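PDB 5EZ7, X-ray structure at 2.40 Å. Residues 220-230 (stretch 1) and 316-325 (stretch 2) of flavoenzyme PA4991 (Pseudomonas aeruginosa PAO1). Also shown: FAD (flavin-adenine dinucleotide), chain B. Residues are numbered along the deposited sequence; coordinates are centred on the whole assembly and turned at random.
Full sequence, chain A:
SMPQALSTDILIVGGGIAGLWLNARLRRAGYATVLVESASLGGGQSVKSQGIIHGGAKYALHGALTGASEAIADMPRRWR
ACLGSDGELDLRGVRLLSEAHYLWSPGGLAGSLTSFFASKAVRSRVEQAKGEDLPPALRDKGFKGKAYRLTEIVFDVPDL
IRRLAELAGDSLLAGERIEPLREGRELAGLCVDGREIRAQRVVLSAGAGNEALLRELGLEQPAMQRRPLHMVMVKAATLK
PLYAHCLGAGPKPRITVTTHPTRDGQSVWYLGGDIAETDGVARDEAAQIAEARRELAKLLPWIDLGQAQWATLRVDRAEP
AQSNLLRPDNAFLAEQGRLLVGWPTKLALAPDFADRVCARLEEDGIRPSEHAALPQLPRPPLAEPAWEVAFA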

# COMPACT_ATOMS: atom_id res chain seq x y z
N GLU A 220 10.56 -4.19 -22.01
CA GLU A 220 9.75 -2.98 -22.06
C GLU A 220 8.25 -3.22 -21.75
O GLU A 220 7.48 -2.27 -21.52
N GLN A 221 7.83 -4.48 -21.80
CA GLN A 221 6.53 -4.92 -21.29
C GLN A 221 6.70 -5.64 -19.98
O GLN A 221 7.75 -6.23 -19.72
N PRO A 222 5.70 -5.56 -19.10
CA PRO A 222 4.53 -4.64 -19.20
C PRO A 222 4.86 -3.16 -18.92
O PRO A 222 5.65 -2.87 -18.02
N ALA A 223 4.21 -2.24 -19.65
CA ALA A 223 4.46 -0.80 -19.53
C ALA A 223 3.76 -0.29 -18.29
O ALA A 223 2.77 -0.86 -17.86
N MET A 224 4.28 0.81 -17.74
CA MET A 224 3.83 1.36 -16.48
C MET A 224 3.37 2.76 -16.72
O MET A 224 3.92 3.43 -17.61
N GLN A 225 2.38 3.22 -15.94
CA GLN A 225 2.02 4.64 -15.91
C GLN A 225 2.18 5.17 -14.48
O GLN A 225 2.20 4.41 -13.53
N ARG A 226 2.29 6.48 -14.37
CA ARG A 226 2.48 7.20 -13.11
C ARG A 226 1.35 8.23 -13.02
O ARG A 226 1.23 9.06 -13.88
N ARG A 227 0.50 8.13 -12.01
CA ARG A 227 -0.60 9.08 -11.88
C ARG A 227 -0.39 9.82 -10.60
O ARG A 227 -0.60 9.27 -9.52
N PRO A 228 0.06 11.08 -10.71
CA PRO A 228 0.42 11.78 -9.48
C PRO A 228 -0.80 12.15 -8.59
O PRO A 228 -1.94 12.19 -9.06
N LEU A 229 -0.53 12.31 -7.31
CA LEU A 229 -1.48 12.86 -6.33
C LEU A 229 -0.81 14.04 -5.63
O LEU A 229 0.41 14.04 -5.48
N HIS A 230 -1.59 15.03 -5.21
CA HIS A 230 -1.14 16.13 -4.29
C HIS A 230 -1.94 16.09 -2.98
O HIS A 230 -2.96 16.77 -2.83
N ASP A 316 3.54 9.79 -6.83
CA ASP A 316 3.02 9.08 -8.02
C ASP A 316 2.43 7.73 -7.63
O ASP A 316 3.03 7.00 -6.84
N ARG A 317 1.25 7.42 -8.16
CA ARG A 317 0.75 6.04 -8.12
C ARG A 317 1.41 5.31 -9.27
O ARG A 317 1.45 5.83 -10.37
N ALA A 318 1.90 4.10 -9.00
CA ALA A 318 2.56 3.24 -9.97
C ALA A 318 1.61 2.12 -10.35
O ALA A 318 1.25 1.30 -9.53
N GLU A 319 1.21 2.11 -11.62
CA GLU A 319 0.19 1.21 -12.12
C GLU A 319 0.56 0.62 -13.49
O GLU A 319 1.36 1.22 -14.24
N PRO A 320 -0.06 -0.52 -13.84
CA PRO A 320 0.05 -0.97 -15.22
C PRO A 320 -0.53 0.06 -16.18
O PRO A 320 -1.56 0.70 -15.89
N ALA A 321 0.16 0.26 -17.30
CA ALA A 321 -0.38 1.12 -18.36
C ALA A 321 -1.66 0.51 -18.88
O ALA A 321 -1.80 -0.72 -18.91
N GLN A 322 -2.57 1.37 -19.33
CA GLN A 322 -3.80 0.92 -19.98
C GLN A 322 -3.57 0.11 -21.24
O GLN A 322 -4.48 -0.56 -21.72
N SER A 323 -2.37 0.18 -21.80
CA SER A 323 -2.02 -0.64 -22.96
C SER A 323 -1.86 -2.17 -22.65
O SER A 323 -1.87 -2.97 -23.57
N ASN A 324 -1.77 -2.55 -21.37
CA ASN A 324 -1.79 -3.98 -20.95
C ASN A 324 -3.18 -4.63 -20.89
O ASN A 324 -4.19 -3.95 -20.75
N LEU A 325 -3.21 -5.96 -20.90
CA LEU A 325 -4.43 -6.74 -20.67
C LEU A 325 -4.82 -6.73 -19.18
O LEU A 325 -4.32 -7.53 -18.42

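Strands 224-230 and 316-320 pair antiparallel, and the side chains of Gln225, Arg227, Arg317 and Glu319 share one face of the sheet, where most of the polar contact is made. Arg317 (chi1 m, chi2 t, chi3 m) lays its guanidinium between two neighbours: that of Arg227 stacks flat on one face, centres 4.0 Å apart, and Leu229 CG packs on the opposite face, 3.5 Å from Arg317 CZ. Arg227 O is heavily used, accepting from Arg317 N at 2.9 Å and Arg317 NE at 3.0 Å, whereas Arg317 NH1 reaches Pro228 O only weakly (3.1 Å) and is also bonded elsewhere in the structure. The like charges of the stacked pair are offset by Glu319 (m, t), whose carboxylate lies at the edge of the Arg227 guanidinium; the salt bridge spans 2.6 Å from Arg227 NH2 to Glu319 OE2. Glu319 OE1 also accepts from Gln225 NE2 at 3.0 Å, Gln225 being extended (p, t).

Beyond the strand pairing, Ala223 O accepts from both Ala321 N (2.9 Å) and Asn324 ND2 (3.0 Å). Asn324 (chi1 m) points toward stretch 1, and its ND2 also donates to Ala321 O at 2.8 Å, bracing the type I turn. Apolar contacts are few: Ala223 CB meets Ala321 CB at 3.8 Å. Toward the FAD, Leu229 CD1 approaches C7M at 3.6 Å and Arg317 CG approaches C8M at 3.7 Å.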

# COMPACT_ATOMS: atom_id res chain seq x y z
CB GLU A 220 9.93 -2.36 -23.43
CG GLU A 220 11.40 -2.03 -23.72
CD GLU A 220 11.57 -1.04 -24.87
OE1 GLU A 220 10.86 -0.01 -24.89
OE2 GLU A 220 12.44 -1.29 -25.75
CB GLN A 221 5.86 -5.86 -22.31
CG GLN A 221 5.48 -5.14 -23.58
CD GLN A 221 4.85 -3.80 -23.28
OE1 GLN A 221 5.27 -2.77 -23.79
NE2 GLN A 221 3.83 -3.79 -22.42
CB PRO A 222 3.61 -5.15 -18.11
CG PRO A 222 4.54 -5.75 -17.08
CD PRO A 222 5.76 -6.25 -17.80
CB ALA A 223 4.01 -0.05 -20.77
CB MET A 224 5.00 1.40 -15.51
CG MET A 224 4.59 1.66 -14.06
SD MET A 224 6.02 1.60 -12.98
CE MET A 224 6.72 3.22 -13.34
CB GLN A 225 0.59 4.92 -16.43
CG GLN A 225 -0.54 4.27 -15.60
CD GLN A 225 -1.95 4.65 -16.05
OE1 GLN A 225 -2.11 5.35 -16.99
NE2 GLN A 225 -2.97 4.19 -15.34
CB ARG A 226 3.84 7.89 -13.12
CG ARG A 226 5.04 6.97 -12.87
CD ARG A 226 6.34 7.75 -12.76
NE ARG A 226 7.40 7.06 -13.46
CZ ARG A 226 8.48 6.49 -12.92
NH1 ARG A 226 8.71 6.56 -11.63
NH2 ARG A 226 9.34 5.84 -13.71
CB ARG A 227 -1.93 8.39 -11.89
CG ARG A 227 -2.27 7.87 -13.28
CD ARG A 227 -3.32 6.79 -13.20
NE ARG A 227 -4.58 7.33 -12.71
CZ ARG A 227 -5.33 6.86 -11.71
NH1 ARG A 227 -6.46 7.50 -11.39
NH2 ARG A 227 -5.00 5.79 -11.03
CB PRO A 228 1.16 13.01 -10.01
CG PRO A 228 0.45 13.30 -11.31
CD PRO A 228 0.09 11.97 -11.89
CB LEU A 229 -1.86 11.79 -5.30
CG LEU A 229 -2.88 10.75 -5.78
CD1 LEU A 229 -2.93 9.62 -4.80
CD2 LEU A 229 -4.28 11.31 -5.95
CB HIS A 230 -1.34 17.49 -4.94
CG HIS A 230 -0.52 18.59 -4.34
ND1 HIS A 230 -0.52 19.87 -4.85
CD2 HIS A 230 0.36 18.61 -3.31
CE1 HIS A 230 0.33 20.62 -4.17
NE2 HIS A 230 0.88 19.88 -3.23
CB ASP A 316 4.15 8.80 -8.99
CG ASP A 316 4.64 10.03 -9.69
OD1 ASP A 316 3.88 11.02 -9.78
OD2 ASP A 316 5.81 9.97 -10.17
CB ARG A 317 -0.77 6.00 -8.25
CG ARG A 317 -1.48 6.54 -7.02
CD ARG A 317 -2.91 6.90 -7.34
NE ARG A 317 -2.96 8.10 -8.15
CZ ARG A 317 -4.06 8.78 -8.47
NH1 ARG A 317 -3.97 9.86 -9.26
NH2 ARG A 317 -5.26 8.39 -8.02
CB ALA A 318 3.83 2.68 -9.38
CB GLU A 319 -1.14 1.96 -12.29
CG GLU A 319 -1.73 2.44 -10.99
CD GLU A 319 -2.88 3.37 -11.19
OE1 GLU A 319 -3.23 3.61 -12.36
OE2 GLU A 319 -3.45 3.89 -10.18
CB PRO A 320 -0.78 -2.24 -15.25
CG PRO A 320 -1.78 -2.06 -14.16
CD PRO A 320 -1.03 -1.33 -13.08
CB ALA A 321 0.62 1.26 -19.51
CB GLN A 322 -4.72 2.11 -20.36
CG GLN A 322 -5.11 3.05 -19.20
CD GLN A 322 -5.71 2.36 -17.96
OE1 GLN A 322 -6.47 1.41 -18.05
NE2 GLN A 322 -5.39 2.87 -16.81
CB SER A 323 -0.78 -0.06 -23.64
OG SER A 323 0.36 -0.29 -22.85
CB ASN A 324 -1.18 -4.15 -19.54
CG ASN A 324 0.21 -3.61 -19.45
OD1 ASN A 324 1.12 -4.15 -20.06
ND2 ASN A 324 0.39 -2.52 -18.75
CB LEU A 325 -4.26 -8.16 -21.22
CG LEU A 325 -5.46 -9.10 -21.32
CD1 LEU A 325 -6.65 -8.41 -21.94
CD2 LEU A 325 -5.13 -10.34 -22.14
PA FAD B . 5.31 0.41 -3.10
O1A FAD B . 4.66 0.61 -1.77
O2A FAD B . 5.67 1.59 -3.96
O5B FAD B . 6.58 -0.49 -2.85
C5B FAD B . 7.58 -0.70 -3.84
C4B FAD B . 8.86 -0.97 -3.09
O4B FAD B . 9.88 -1.38 -4.02
C3B FAD B . 9.36 0.27 -2.34
O3B FAD B . 9.53 0.00 -0.95
C2B FAD B . 10.66 0.60 -3.04
O2B FAD B . 11.66 1.17 -2.20
C1B FAD B . 11.08 -0.76 -3.62
N9A FAD B . 11.95 -0.64 -4.80
C8A FAD B . 11.79 0.20 -5.83
N7A FAD B . 12.78 0.03 -6.72
C5A FAD B . 13.58 -0.95 -6.27
C6A FAD B . 14.81 -1.60 -6.74
N6A FAD B . 15.34 -1.21 -7.91
N1A FAD B . 15.35 -2.57 -5.99
C2A FAD B . 14.79 -2.94 -4.82
N3A FAD B . 13.67 -2.39 -4.32
C4A FAD B . 13.04 -1.39 -4.99
N1 FAD B . -4.84 1.87 -1.70
C2 FAD B . -5.85 1.46 -0.92
O2 FAD B . -6.28 0.28 -1.04
N3 FAD B . -6.43 2.26 -0.01
C4 FAD B . -6.04 3.52 0.18
O4 FAD B . -6.58 4.24 1.04
C4X FAD B . -4.93 4.04 -0.63
N5 FAD B . -4.50 5.30 -0.49
C5X FAD B . -3.48 5.76 -1.23
C6 FAD B . -3.04 7.07 -1.04
C7 FAD B . -2.00 7.58 -1.78
C7M FAD B . -1.54 8.99 -1.54
C8 FAD B . -1.31 6.72 -2.78
C8M FAD B . -0.15 7.22 -3.61
C9 FAD B . -1.75 5.42 -2.97
C9A FAD B . -2.81 4.90 -2.24
N10 FAD B . -3.28 3.56 -2.41
C10 FAD B . -4.34 3.10 -1.61
C1' FAD B . -2.67 2.65 -3.36
C2' FAD B . -1.53 1.93 -2.65
O2' FAD B . -0.75 2.84 -1.86
C3' FAD B . -0.66 1.18 -3.64
O3' FAD B . -1.51 0.49 -4.58
C4' FAD B . 0.24 0.18 -2.93
O4' FAD B . 0.74 0.69 -1.70
C5' FAD B . 1.43 -0.21 -3.79
O5' FAD B . 2.15 -1.26 -3.14
P FAD B . 3.52 -1.77 -3.79
O1P FAD B . 4.23 -2.65 -2.78
O2P FAD B . 3.17 -2.31 -5.13
O3P FAD B . 4.32 -0.41 -4.07